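Local coordinates for protein muramidase (PDB 6ZM8) that probably hydrolyses the glycan backbone of bacterial peptidoglycan as a fungal family 25 glycoside hydrolase with lysozyme activity, at residues K85-P91 against R202-D208; G23-V27 against F54-A58; F151-L157 against L169-W173; R18-D24 against K184-G188. The contacts are given in a common frame with arbitrary orientation. Where two conformers were deposited one is given. Residue numbers count along the deposited sequence, not the author numbering.

Interaction 1. Residues K85-P91 against R202-D208; sequences KDGITLP and RALANGD
This is a loop-to-helix contact at one end of the TIM-barrel-like GH25 fold, where the C-terminal helix 198-206 packs on the irregular segment leading into strand 93-95. The loop carries an Asx turn: Asp-86 OD1 accepts from Ile-88 N (3.1 Å) and Thr-89 OG1 (2.8 Å). Gly-87, with phi 79°, sits so close to the helix that an ideal CB would lie 3.3 Å from Arg-202 CD. CA atoms approach to 5.2 Å for Gly-87 with Asn-206 and 4.5 Å for Leu-90 with Ala-205, whose methyl points at the loop. Leu-90 CD2 meets Leu-204 CD2 at 4.0 Å and Pro-91 CG meets Leu-204 CD1 at 4.1 Å. Water 1 bridges the backbones, accepting from Thr-89 N (3.1 Å) and lying 2.9 Å from Ala-205 O, to which it can donate. Arg-202 NH1 donates to Gly-87 O (2.7 Å). At the helix C-terminus, before Gly-207 (phi 95°), Lys-85 NZ (chi t, t, t, p) donates to Asn-206 O at 2.8 Å and salt-bridges Asp-208 OD2 at 2.9 Å.

Interaction 2. Residues G23-V27 against F54-A58; sequences GDRFV and FIRGA
Strand residues 26-27 pair in parallel with strand residues 55-56; the directions CA 24 to 27 and CA 54 to 57 differ by 29°. Phe-26 is in register with Ile-55 (CA-CA 4.6 Å) and Val-27 with Arg-56 (4.9 Å). Three backbone bonds fix the pairing: Ile-55 N to Arg-25 O at 3.1 Å, Val-27 N to Ile-55 O at 3.0 Å, and Gly-57 N to Val-27 O at 3.0 Å. Ile-55 O also receives a CA-H...O contact from Phe-26 CA (3.0 Å), and Val-27 O from Arg-56 CA (3.1 Å). Outward, the backbones of Arg-25 and Phe-26 bond Pro-3 and Phe-5 of strand 2-7, and that of Arg-56 bonds Ile-88 and Leu-90. Phe-26 and Ile-55 project from one face, their CB atoms 4.3 Å apart; Val-27 and Arg-56 project from the other, where Val-27 CG1 lies 4.1 Å from Phe-54 CD2. Arg-25 NH1 returns to Asp-24 O (2.9 Å) and Tyr-20 O, while Asp-24 OD2 is held by Tyr-185 and Asn-22. Arg-56 NE bonds Thr-50 OG1 and NH1 bonds Thr-89 OG1. The connection from strand 26-33 to strand 55-61, which includes helix 42-51 covering the Val-27 face, makes a beta-alpha-beta crossover, the repeat of a TIM-barrel-like fold.

Interaction 3. Residues F151-L157 against L169-W173; sequences FANRCPL and LPNGW
Trp-173 inserts its indole between Ala-152 and Leu-157, with CH-pi contacts on both faces, where the loop before strand 157-160, with the strand's first residue, meets the loop after it in this TIM-barrel-like GH25 domain. Ala-152 CB stands 3.6 Å from the centroid of the five-membered ring, 4° off its normal; on the opposite face, Leu-157 CB is 3.5 Å from the same centroid at 11°. The indole is set by chi1 -78° and chi2 -81°. Residues 170-173 make a type II beta turn. Its Gly-172, at phi 105° and psi -33°, puts its O 3.3 Å from Ala-152 CB; an ideal CB there would be 3.0 Å from the same methyl. Leu-157 (chi1 178°, chi2 65°) extends the apolar contact, its CD2 lying 3.7 Å from Pro-170 CD and 4.2 Å from Leu-169 CD2. Phe-151 O accepts from Cys-155 N (2.8 Å), curling the first loop. This leaves Cys-155 O at the indole edge, where Trp-173 NE1 donates to it at 2.8 Å and 154°.

Interaction 4. Residues R18-D24 against K184-G188; sequences RAYANGD and KYPQG
The last turn of helix 16-22, ended at Gly-23 (phi 106°) by a Schellman motif, faces a type I beta turn spanning Tyr-185 to Gly-188 and closed by Gly-188 N to Tyr-185 O at 2.8 Å. The backbones stay well apart, with the nearest CA atoms, Ala-19 and Gln-187, separated by 8.3 Å, so side chains fill the gap. Tyr-185 (chi1 -172°, chi2 72°) reaches across to donate from OH to Asp-24 OD2 at 2.6 Å. That carboxylate oxygen also accepts from Asn-22 ND2 (2.9 Å), tying the helix end to the turn. The Tyr-185 OH lies 3.2 Å from Ala-19 CB. Arg-18, extended with chi1 to chi4 all near 180°, presents a guanidinium face to Gln-187 CG. Arg-18 CD is 3.6 Å from Gln-187 NE2, while Gln-187 OE1 bonds Asp-15 N. Phe-5 of strand 2-7 stacks on the Tyr-185 ring and touches Ala-19; the contact thus sits over strand 2-7, between helix 16-22 and the 178-182 to 190-194 connection.

Interaction 2 is the buried core contact, pairing barrel strands through backbone hydrogen bonds; the other three are partly buried and rely more on side chains and loops. Interactions 2 and 4 share Gly-23 and Asp-24: the turn after helix 16-22 meets the 184-188 turn and then leads into strand 26-33. Interaction 1 touches interaction 2 on the other side of strand 55-61, where Leu-90 N and Thr-89 OG1 probably bond Arg-56, and its chemistry runs from apolar packing to an exposed salt bridge. Interaction 3, aromatic in character, lies about 22 Å from interaction 2 between centres, yet Pro-156 packs on Leu-204 of interaction 1.

Interaction 1. Residues K85-P91 against R202-D208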
loop_
_atom_site.group_PDB
_atom_site.type_symbol
_atom_site.label_atom_id
_atom_site.label_comp_id
_atom_site.label_asym_id
_atom_site.label_seq_id
_atom_site.Cartn_x
_atom_site.Cartn_y
_atom_site.Cartn_z
ATOM N N LYS A 85 4.430 -15.675 6.704
ATOM C CA LYS A 85 3.886 -15.566 8.070
ATOM C C LYS A 85 5.052 -15.588 9.090
ATOM O O LYS A 85 5.108 -16.405 9.978
ATOM C CB LYS A 85 2.845 -16.642 8.367
ATOM C CG LYS A 85 1.962 -16.268 9.567
ATOM C CD LYS A 85 1.340 -17.486 10.221
ATOM C CE LYS A 85 0.460 -17.181 11.399
ATOM N NZ LYS A 85 -0.821 -16.567 10.970
ATOM N N ASP A 86 5.914 -14.603 8.981
ATOM C CA ASP A 86 7.138 -14.484 9.799
ATOM C C ASP A 86 7.037 -13.371 10.802
ATOM O O ASP A 86 8.004 -13.107 11.521
ATOM C CB ASP A 86 8.389 -14.359 8.931
ATOM C CG ASP A 86 8.408 -13.160 7.969
ATOM O OD1 ASP A 86 7.436 -12.357 8.038
ATOM O OD2 ASP A 86 9.359 -13.050 7.089
ATOM N N GLY A 87 5.867 -12.730 10.910
ATOM C CA GLY A 87 5.627 -11.643 11.864
ATOM C C GLY A 87 6.184 -10.317 11.435
ATOM O O GLY A 87 5.956 -9.344 12.138
ATOM N N ILE A 88 6.878 -10.259 10.276
ATOM C CA ILE A 88 7.497 -9.015 9.865
ATOM C C ILE A 88 7.112 -8.625 8.435
ATOM O O ILE A 88 7.661 -7.655 7.923
ATOM C CB ILE A 88 9.025 -9.022 10.012
ATOM C CG1 ILE A 88 9.690 -10.099 9.173
ATOM C CG2 ILE A 88 9.399 -9.114 11.496
ATOM C CD1 ILE A 88 11.176 -9.876 8.953
ATOM N N THR A 89 6.181 -9.347 7.812
ATOM C CA THR A 89 5.794 -9.059 6.435
ATOM C C THR A 89 4.364 -8.580 6.412
ATOM O O THR A 89 3.423 -9.312 6.746
ATOM C CB THR A 89 5.970 -10.279 5.517
ATOM O OG1 THR A 89 7.259 -10.867 5.708
ATOM C CG2 THR A 89 5.862 -9.854 4.071
ATOM N N LEU A 90 4.175 -7.312 6.036
ATOM C CA LEU A 90 2.835 -6.790 5.867
ATOM C C LEU A 90 2.221 -7.358 4.588
ATOM O O LEU A 90 2.930 -7.646 3.611
ATOM C CB LEU A 90 2.884 -5.257 5.763
ATOM C CG LEU A 90 3.339 -4.572 7.061
ATOM C CD1 LEU A 90 3.617 -3.097 6.818
ATOM C CD2 LEU A 90 2.338 -4.767 8.173
ATOM N N PRO A 91 0.891 -7.473 4.534
ATOM C CA PRO A 91 0.256 -7.773 3.259
ATOM C C PRO A 91 0.606 -6.667 2.259
ATOM O O PRO A 91 0.714 -5.493 2.609
ATOM C CB PRO A 91 -1.235 -7.784 3.596
ATOM C CG PRO A 91 -1.327 -6.825 4.792
ATOM C CD PRO A 91 -0.082 -7.094 5.588
ATOM N N ARG A 202 1.681 -6.516 14.692
ATOM C CA ARG A 202 2.132 -7.888 14.500
ATOM C C ARG A 202 0.984 -8.758 13.969
ATOM O O ARG A 202 1.218 -9.609 13.091
ATOM C CB ARG A 202 2.666 -8.436 15.810
ATOM C CG ARG A 202 3.089 -9.869 15.784
ATOM C CD ARG A 202 4.480 -9.930 15.188
ATOM N NE ARG A 202 5.466 -9.384 16.131
ATOM C CZ ARG A 202 6.598 -8.740 15.812
ATOM N NH1 ARG A 202 7.058 -8.725 14.574
ATOM N NH2 ARG A 202 7.361 -8.257 16.786
ATOM N N ALA A 203 -0.236 -8.568 14.486
ATOM C CA ALA A 203 -1.379 -9.357 14.003
ATOM C C ALA A 203 -1.659 -9.087 12.531
ATOM O O ALA A 203 -2.010 -9.999 11.786
ATOM C CB ALA A 203 -2.603 -9.084 14.846
ATOM N N LEU A 204 -1.503 -7.833 12.096
ATOM C CA LEU A 204 -1.680 -7.515 10.670
ATOM C C LEU A 204 -0.619 -8.215 9.850
ATOM O O LEU A 204 -0.905 -8.809 8.802
ATOM C CB LEU A 204 -1.630 -5.996 10.475
ATOM C CG LEU A 204 -1.695 -5.548 9.011
ATOM C CD1 LEU A 204 -3.039 -5.931 8.378
ATOM C CD2 LEU A 204 -1.488 -4.052 8.931
ATOM N N ALA A 205 0.640 -8.191 10.312
ATOM C CA ALA A 205 1.687 -8.920 9.612
ATOM C C ALA A 205 1.383 -10.429 9.567
ATOM O O ALA A 205 1.601 -11.074 8.538
ATOM C CB ALA A 205 3.037 -8.656 10.264
ATOM N N ASN A 206 0.904 -10.976 10.673
ATOM C CA ASN A 206 0.651 -12.418 10.746
ATOM C C ASN A 206 -0.634 -12.855 10.064
ATOM O O ASN A 206 -0.839 -14.020 9.803
ATOM C CB ASN A 206 0.617 -12.855 12.216
ATOM C CG ASN A 206 2.005 -13.043 12.770
ATOM O OD1 ASN A 206 2.945 -13.365 12.036
ATOM N ND2 ASN A 206 2.099 -12.927 14.100
ATOM N N GLY A 207 -1.632 -11.927 10.128
ATOM C CA GLY A 207 -2.786 -12.224 9.227
ATOM C C GLY A 207 -3.763 -12.937 10.087
ATOM O O GLY A 207 -4.568 -13.777 9.598
ATOM N N ASP A 208 -3.763 -12.551 11.323
ATOM C CA ASP A 208 -4.613 -13.230 12.281
ATOM C C ASP A 208 -4.895 -12.322 13.458
ATOM O O ASP A 208 -5.238 -12.887 14.483
ATOM C CB ASP A 208 -3.934 -14.522 12.682
ATOM C CG ASP A 208 -2.588 -14.391 13.384
ATOM O OD1 ASP A 208 -2.313 -13.313 13.973
ATOM O OD2 ASP A 208 -1.812 -15.415 13.401
ATOM O OXT ASP A 208 -4.890 -11.099 13.246
HETATM O O HOH W 1 4.415 -11.729 8.534
#

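Interaction 2. Residues G23-V27 against F54-A58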
loop_
_atom_site.group_PDB
_atom_site.type_symbol
_atom_site.label_atom_id
_atom_site.label_comp_id
_atom_site.label_asym_id
_atom_site.label_seq_id
_atom_site.Cartn_x
_atom_site.Cartn_y
_atom_site.Cartn_z
ATOM N N GLY A 23 12.366 5.929 15.764
ATOM C CA GLY A 23 11.133 5.371 16.303
ATOM C C GLY A 23 10.239 4.748 15.271
ATOM O O GLY A 23 9.159 4.231 15.632
ATOM N N ASP A 24 10.618 4.797 13.989
ATOM C CA ASP A 24 9.815 4.145 12.966
ATOM C C ASP A 24 9.905 2.617 13.134
ATOM O O ASP A 24 10.950 2.084 13.467
ATOM C CB ASP A 24 10.308 4.569 11.586
ATOM C CG ASP A 24 10.099 6.078 11.424
ATOM O OD1 ASP A 24 8.929 6.489 11.434
ATOM O OD2 ASP A 24 11.120 6.798 11.293
ATOM N N ARG A 25 8.772 1.946 12.845
ATOM C CA ARG A 25 8.703 0.509 13.063
ATOM C C ARG A 25 8.229 -0.282 11.845
ATOM O O ARG A 25 8.382 -1.507 11.825
ATOM C CB ARG A 25 7.835 0.174 14.282
ATOM C CG ARG A 25 8.427 0.703 15.594
ATOM C CD ARG A 25 9.649 -0.102 16.030
ATOM N NE ARG A 25 10.253 0.403 17.268
ATOM C CZ ARG A 25 11.241 1.277 17.336
ATOM N NH1 ARG A 25 11.716 1.869 16.250
ATOM N NH2 ARG A 25 11.752 1.563 18.525
ATOM N N PHE A 26 7.647 0.400 10.860
ATOM C CA PHE A 26 7.233 -0.288 9.638
ATOM C C PHE A 26 7.560 0.607 8.444
ATOM O O PHE A 26 7.668 1.823 8.558
ATOM C CB PHE A 26 5.740 -0.668 9.668
ATOM C CG PHE A 26 4.809 0.520 9.643
ATOM C CD1 PHE A 26 4.370 1.055 8.432
ATOM C CD2 PHE A 26 4.420 1.147 10.839
ATOM C CE1 PHE A 26 3.567 2.190 8.413
ATOM C CE2 PHE A 26 3.626 2.276 10.812
ATOM C CZ PHE A 26 3.193 2.794 9.617
ATOM N N VAL A 27 7.661 -0.065 7.296
ATOM C CA VAL A 27 7.931 0.637 6.036
ATOM C C VAL A 27 7.225 -0.126 4.911
ATOM O O VAL A 27 7.270 -1.344 4.862
ATOM C CB VAL A 27 9.440 0.801 5.805
ATOM C CG1 VAL A 27 10.159 -0.540 5.688
ATOM C CG2 VAL A 27 9.731 1.692 4.586
ATOM N N PHE A 54 12.820 -3.842 10.901
ATOM C CA PHE A 54 11.518 -3.363 10.443
ATOM C C PHE A 54 10.547 -4.497 10.134
ATOM O O PHE A 54 10.891 -5.549 9.626
ATOM C CB PHE A 54 11.677 -2.507 9.184
ATOM C CG PHE A 54 12.017 -1.094 9.528
ATOM C CD1 PHE A 54 13.312 -0.714 9.851
ATOM C CD2 PHE A 54 11.014 -0.138 9.655
ATOM C CE1 PHE A 54 13.583 0.568 10.327
ATOM C CE2 PHE A 54 11.286 1.130 10.133
ATOM C CZ PHE A 54 12.573 1.475 10.480
ATOM N N ILE A 55 9.279 -4.157 10.378
ATOM C CA ILE A 55 8.133 -4.794 9.741
ATOM C C ILE A 55 7.987 -4.087 8.371
ATOM O O ILE A 55 8.092 -2.857 8.309
ATOM C CB ILE A 55 6.895 -4.655 10.639
ATOM C CG1 ILE A 55 7.109 -5.465 11.928
ATOM C CG2 ILE A 55 5.642 -5.064 9.917
ATOM C CD1 ILE A 55 6.077 -5.269 13.006
ATOM N N ARG A 56 7.841 -4.841 7.296
ATOM C CA ARG A 56 7.890 -4.222 5.968
ATOM C C ARG A 56 6.906 -4.884 5.040
ATOM O O ARG A 56 6.595 -6.074 5.170
ATOM C CB ARG A 56 9.306 -4.197 5.371
ATOM C CG ARG A 56 9.898 -5.551 5.012
ATOM C CD ARG A 56 10.523 -6.292 6.197
ATOM N NE ARG A 56 11.194 -7.515 5.791
ATOM C CZ ARG A 56 10.592 -8.677 5.536
ATOM N NH1 ARG A 56 9.291 -8.824 5.761
ATOM N NH2 ARG A 56 11.292 -9.686 5.075
ATOM N N GLY A 57 6.459 -4.110 4.063
ATOM C CA GLY A 57 5.648 -4.618 2.983
ATOM C C GLY A 57 6.008 -3.920 1.684
ATOM O O GLY A 57 6.768 -2.948 1.665
ATOM N N ALA A 58 5.393 -4.421 0.619
ATOM C CA ALA A 58 5.572 -3.896 -0.716
ATOM C C ALA A 58 4.283 -3.263 -1.205
ATOM O O ALA A 58 3.185 -3.635 -0.739
ATOM C CB ALA A 58 5.955 -5.024 -1.658
#

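Interaction 3. Residues F151-L157 against L169-W173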
loop_
_atom_site.group_PDB
_atom_site.type_symbol
_atom_site.label_atom_id
_atom_site.label_comp_id
_atom_site.label_asym_id
_atom_site.label_seq_id
_atom_site.Cartn_x
_atom_site.Cartn_y
_atom_site.Cartn_z
ATOM N N PHE A 151 -14.858 -3.264 -0.565
ATOM C CA PHE A 151 -13.577 -3.849 -0.138
ATOM C C PHE A 151 -13.322 -3.653 1.349
ATOM O O PHE A 151 -12.355 -4.244 1.852
ATOM C CB PHE A 151 -12.426 -3.253 -0.948
ATOM C CG PHE A 151 -12.705 -3.407 -2.415
ATOM C CD1 PHE A 151 -12.663 -4.653 -3.027
ATOM C CD2 PHE A 151 -13.080 -2.323 -3.171
ATOM C CE1 PHE A 151 -13.069 -4.808 -4.347
ATOM C CE2 PHE A 151 -13.480 -2.489 -4.501
ATOM C CZ PHE A 151 -13.469 -3.725 -5.080
ATOM N N ALA A 152 -14.124 -2.868 2.059
ATOM C CA ALA A 152 -13.757 -2.455 3.410
ATOM C C ALA A 152 -13.696 -3.606 4.412
ATOM O O ALA A 152 -12.886 -3.564 5.340
ATOM C CB ALA A 152 -14.707 -1.393 3.910
ATOM N N ASN A 153 -14.489 -4.658 4.207
ATOM C CA ASN A 153 -14.521 -5.800 5.145
ATOM C C ASN A 153 -13.464 -6.874 4.819
ATOM O O ASN A 153 -13.422 -7.948 5.422
ATOM C CB ASN A 153 -15.895 -6.454 5.084
ATOM C CG ASN A 153 -16.038 -7.588 6.059
ATOM O OD1 ASN A 153 -15.846 -7.432 7.271
ATOM N ND2 ASN A 153 -16.408 -8.736 5.547
ATOM N N ARG A 154 -12.662 -6.634 3.842
ATOM C CA ARG A 154 -11.508 -7.478 3.548
ATOM C C ARG A 154 -10.173 -6.738 3.618
ATOM O O ARG A 154 -9.184 -7.288 4.096
ATOM C CB ARG A 154 -11.629 -8.101 2.147
ATOM C CG ARG A 154 -12.678 -9.200 2.069
ATOM C CD ARG A 154 -12.949 -9.654 0.641
ATOM N NE ARG A 154 -13.604 -8.594 -0.099
ATOM C CZ ARG A 154 -13.709 -8.558 -1.437
ATOM N NH1 ARG A 154 -13.162 -9.537 -2.163
ATOM N NH2 ARG A 154 -14.350 -7.582 -2.028
ATOM N N CYS A 155 -10.133 -5.545 3.057
ATOM C CA CYS A 155 -8.866 -4.854 2.744
ATOM C C CYS A 155 -8.655 -3.710 3.714
ATOM O O CYS A 155 -9.407 -2.741 3.692
ATOM C CB CYS A 155 -8.916 -4.278 1.339
ATOM S SG CYS A 155 -9.090 -5.548 0.063
ATOM N N PRO A 156 -7.599 -3.763 4.543
ATOM C CA PRO A 156 -7.315 -2.623 5.407
ATOM C C PRO A 156 -7.066 -1.353 4.573
ATOM O O PRO A 156 -6.450 -1.431 3.492
ATOM C CB PRO A 156 -6.035 -3.037 6.154
ATOM C CG PRO A 156 -6.074 -4.574 6.102
ATOM C CD PRO A 156 -6.647 -4.872 4.733
ATOM N N LEU A 157 -7.468 -0.220 5.112
ATOM C CA LEU A 157 -7.332 1.060 4.413
ATOM C C LEU A 157 -6.040 1.766 4.794
ATOM O O LEU A 157 -5.744 1.968 5.976
ATOM C CB LEU A 157 -8.512 1.954 4.810
ATOM C CG LEU A 157 -8.492 3.365 4.197
ATOM C CD1 LEU A 157 -8.635 3.323 2.673
ATOM C CD2 LEU A 157 -9.611 4.187 4.840
ATOM N N LEU A 169 -13.227 9.276 5.653
ATOM C CA LEU A 169 -12.748 8.049 5.029
ATOM C C LEU A 169 -13.679 7.660 3.893
ATOM O O LEU A 169 -14.848 8.065 3.860
ATOM C CB LEU A 169 -12.686 6.923 6.062
ATOM C CG LEU A 169 -11.848 7.239 7.310
ATOM C CD1 LEU A 169 -11.807 6.020 8.205
ATOM C CD2 LEU A 169 -10.428 7.667 6.956
ATOM N N PRO A 170 -13.200 6.830 2.956
ATOM C CA PRO A 170 -14.089 6.299 1.936
ATOM C C PRO A 170 -15.166 5.424 2.567
ATOM O O PRO A 170 -15.010 4.839 3.633
ATOM C CB PRO A 170 -13.145 5.468 1.044
ATOM C CG PRO A 170 -11.742 5.938 1.377
ATOM C CD PRO A 170 -11.838 6.330 2.837
ATOM N N ASN A 171 -16.273 5.339 1.842
ATOM C CA ASN A 171 -17.433 4.560 2.282
ATOM C C ASN A 171 -17.062 3.120 2.618
ATOM O O ASN A 171 -16.354 2.446 1.865
ATOM C CB ASN A 171 -18.448 4.590 1.139
ATOM C CG ASN A 171 -19.776 3.937 1.425
ATOM O OD1 ASN A 171 -20.236 3.970 2.550
ATOM N ND2 ASN A 171 -20.370 3.391 0.402
ATOM N N GLY A 172 -17.575 2.672 3.764
ATOM C CA GLY A 172 -17.405 1.286 4.192
ATOM C C GLY A 172 -16.403 1.114 5.305
ATOM O O GLY A 172 -16.532 0.200 6.120
ATOM N N TRP A 173 -15.360 1.943 5.337
ATOM C CA TRP A 173 -14.332 1.794 6.356
ATOM C C TRP A 173 -14.682 2.611 7.599
ATOM O O TRP A 173 -14.853 3.833 7.523
ATOM C CB TRP A 173 -12.960 2.238 5.836
ATOM C CG TRP A 173 -12.274 1.250 4.955
ATOM C CD1 TRP A 173 -11.563 0.166 5.396
ATOM C CD2 TRP A 173 -12.167 1.229 3.518
ATOM N NE1 TRP A 173 -11.007 -0.506 4.341
ATOM C CE2 TRP A 173 -11.340 0.131 3.178
ATOM C CE3 TRP A 173 -12.659 2.050 2.487
ATOM C CZ2 TRP A 173 -10.981 -0.150 1.859
ATOM C CZ3 TRP A 173 -12.305 1.760 1.177
ATOM C CH2 TRP A 173 -11.464 0.678 0.874
#

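Interaction 4. Residues R18-D24 against K184-G188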
loop_
_atom_site.group_PDB
_atom_site.type_symbol
_atom_site.label_atom_id
_atom_site.label_comp_id
_atom_site.label_asym_id
_atom_site.label_seq_id
_atom_site.Cartn_x
_atom_site.Cartn_y
_atom_site.Cartn_z
ATOM N N ARG A 18 19.109 4.307 11.295
ATOM C CA ARG A 18 18.694 5.649 11.692
ATOM C C ARG A 18 17.163 5.741 11.801
ATOM O O ARG A 18 16.620 6.346 12.728
ATOM C CB ARG A 18 19.236 6.687 10.701
ATOM C CG ARG A 18 18.719 8.105 10.893
ATOM C CD ARG A 18 19.292 9.048 9.827
ATOM N NE ARG A 18 18.484 10.276 9.758
ATOM C CZ ARG A 18 18.642 11.271 8.896
ATOM N NH1 ARG A 18 17.801 12.300 8.920
ATOM N NH2 ARG A 18 19.602 11.192 7.987
ATOM N N ALA A 19 16.457 5.138 10.834
ATOM C CA ALA A 19 14.994 5.152 10.881
ATOM C C ALA A 19 14.486 4.438 12.132
ATOM O O ALA A 19 13.536 4.916 12.782
ATOM C CB ALA A 19 14.440 4.538 9.625
ATOM N N TYR A 20 15.079 3.294 12.477
ATOM C CA TYR A 20 14.618 2.588 13.675
ATOM C C TYR A 20 14.901 3.467 14.917
ATOM O O TYR A 20 14.054 3.555 15.839
ATOM C CB TYR A 20 15.320 1.220 13.778
ATOM C CG TYR A 20 14.659 0.327 14.807
ATOM C CD1 TYR A 20 15.025 0.375 16.138
ATOM C CD2 TYR A 20 13.688 -0.554 14.423
ATOM C CE1 TYR A 20 14.396 -0.388 17.078
ATOM C CE2 TYR A 20 13.066 -1.360 15.355
ATOM C CZ TYR A 20 13.408 -1.268 16.685
ATOM O OH TYR A 20 12.794 -2.046 17.630
ATOM N N ALA A 21 16.063 4.127 14.962
ATOM C CA ALA A 21 16.394 5.009 16.077
ATOM C C ALA A 21 15.410 6.185 16.177
ATOM O O ALA A 21 15.148 6.682 17.272
ATOM C CB ALA A 21 17.833 5.476 15.951
ATOM N N ASN A 22 14.888 6.633 15.044
ATOM C CA ASN A 22 13.875 7.685 15.013
ATOM C C ASN A 22 12.559 7.233 15.643
ATOM O O ASN A 22 11.708 8.060 15.958
ATOM C CB ASN A 22 13.634 8.089 13.550
ATOM C CG ASN A 22 12.803 9.344 13.390
ATOM O OD1 ASN A 22 13.078 10.372 14.024
ATOM N ND2 ASN A 22 11.814 9.305 12.501
ATOM N N GLY A 23 12.366 5.929 15.764
ATOM C CA GLY A 23 11.133 5.371 16.303
ATOM C C GLY A 23 10.239 4.748 15.271
ATOM O O GLY A 23 9.159 4.231 15.632
ATOM N N ASP A 24 10.618 4.797 13.989
ATOM C CA ASP A 24 9.815 4.145 12.966
ATOM C C ASP A 24 9.905 2.617 13.134
ATOM O O ASP A 24 10.950 2.084 13.467
ATOM C CB ASP A 24 10.308 4.569 11.586
ATOM C CG ASP A 24 10.099 6.078 11.424
ATOM O OD1 ASP A 24 8.929 6.489 11.434
ATOM O OD2 ASP A 24 11.120 6.798 11.293
ATOM N N LYS A 184 7.150 14.074 3.656
ATOM C CA LYS A 184 8.346 14.719 4.189
ATOM C C LYS A 184 9.031 13.820 5.214
ATOM O O LYS A 184 9.537 14.301 6.233
ATOM C CB LYS A 184 8.010 16.082 4.799
ATOM C CG LYS A 184 7.390 17.080 3.872
ATOM C CD LYS A 184 6.898 18.294 4.624
ATOM C CE LYS A 184 6.473 19.406 3.701
ATOM N NZ LYS A 184 5.903 20.532 4.456
ATOM N N TYR A 185 9.134 12.527 4.940
ATOM C CA TYR A 185 9.962 11.684 5.802
ATOM C C TYR A 185 11.361 12.292 5.830
ATOM O O TYR A 185 11.874 12.721 4.782
ATOM C CB TYR A 185 9.998 10.247 5.263
ATOM C CG TYR A 185 10.680 9.314 6.224
ATOM C CD1 TYR A 185 10.023 8.957 7.396
ATOM C CD2 TYR A 185 11.975 8.863 6.032
ATOM C CE1 TYR A 185 10.649 8.236 8.396
ATOM C CE2 TYR A 185 12.631 8.136 7.031
ATOM C CZ TYR A 185 11.967 7.847 8.231
ATOM O OH TYR A 185 12.653 7.175 9.202
ATOM N N PRO A 186 12.063 12.315 6.984
ATOM C CA PRO A 186 13.314 13.108 7.049
ATOM C C PRO A 186 14.396 12.650 6.092
ATOM O O PRO A 186 15.196 13.479 5.658
ATOM C CB PRO A 186 13.752 12.982 8.502
ATOM C CG PRO A 186 12.938 11.860 9.091
ATOM C CD PRO A 186 11.652 11.900 8.328
ATOM N N GLN A 187 14.451 11.364 5.791
ATOM C CA GLN A 187 15.441 10.819 4.851
ATOM C C GLN A 187 14.917 10.757 3.425
ATOM O O GLN A 187 15.633 10.226 2.568
ATOM C CB GLN A 187 15.883 9.418 5.278
ATOM C CG GLN A 187 16.545 9.383 6.658
ATOM C CD GLN A 187 17.170 8.036 6.870
ATOM O OE1 GLN A 187 17.991 7.588 6.062
ATOM N NE2 GLN A 187 16.779 7.328 7.925
ATOM N N GLY A 188 13.719 11.270 3.175
ATOM C CA GLY A 188 13.059 11.147 1.894
ATOM C C GLY A 188 11.976 10.064 1.968
ATOM O O GLY A 188 12.206 8.989 2.529
#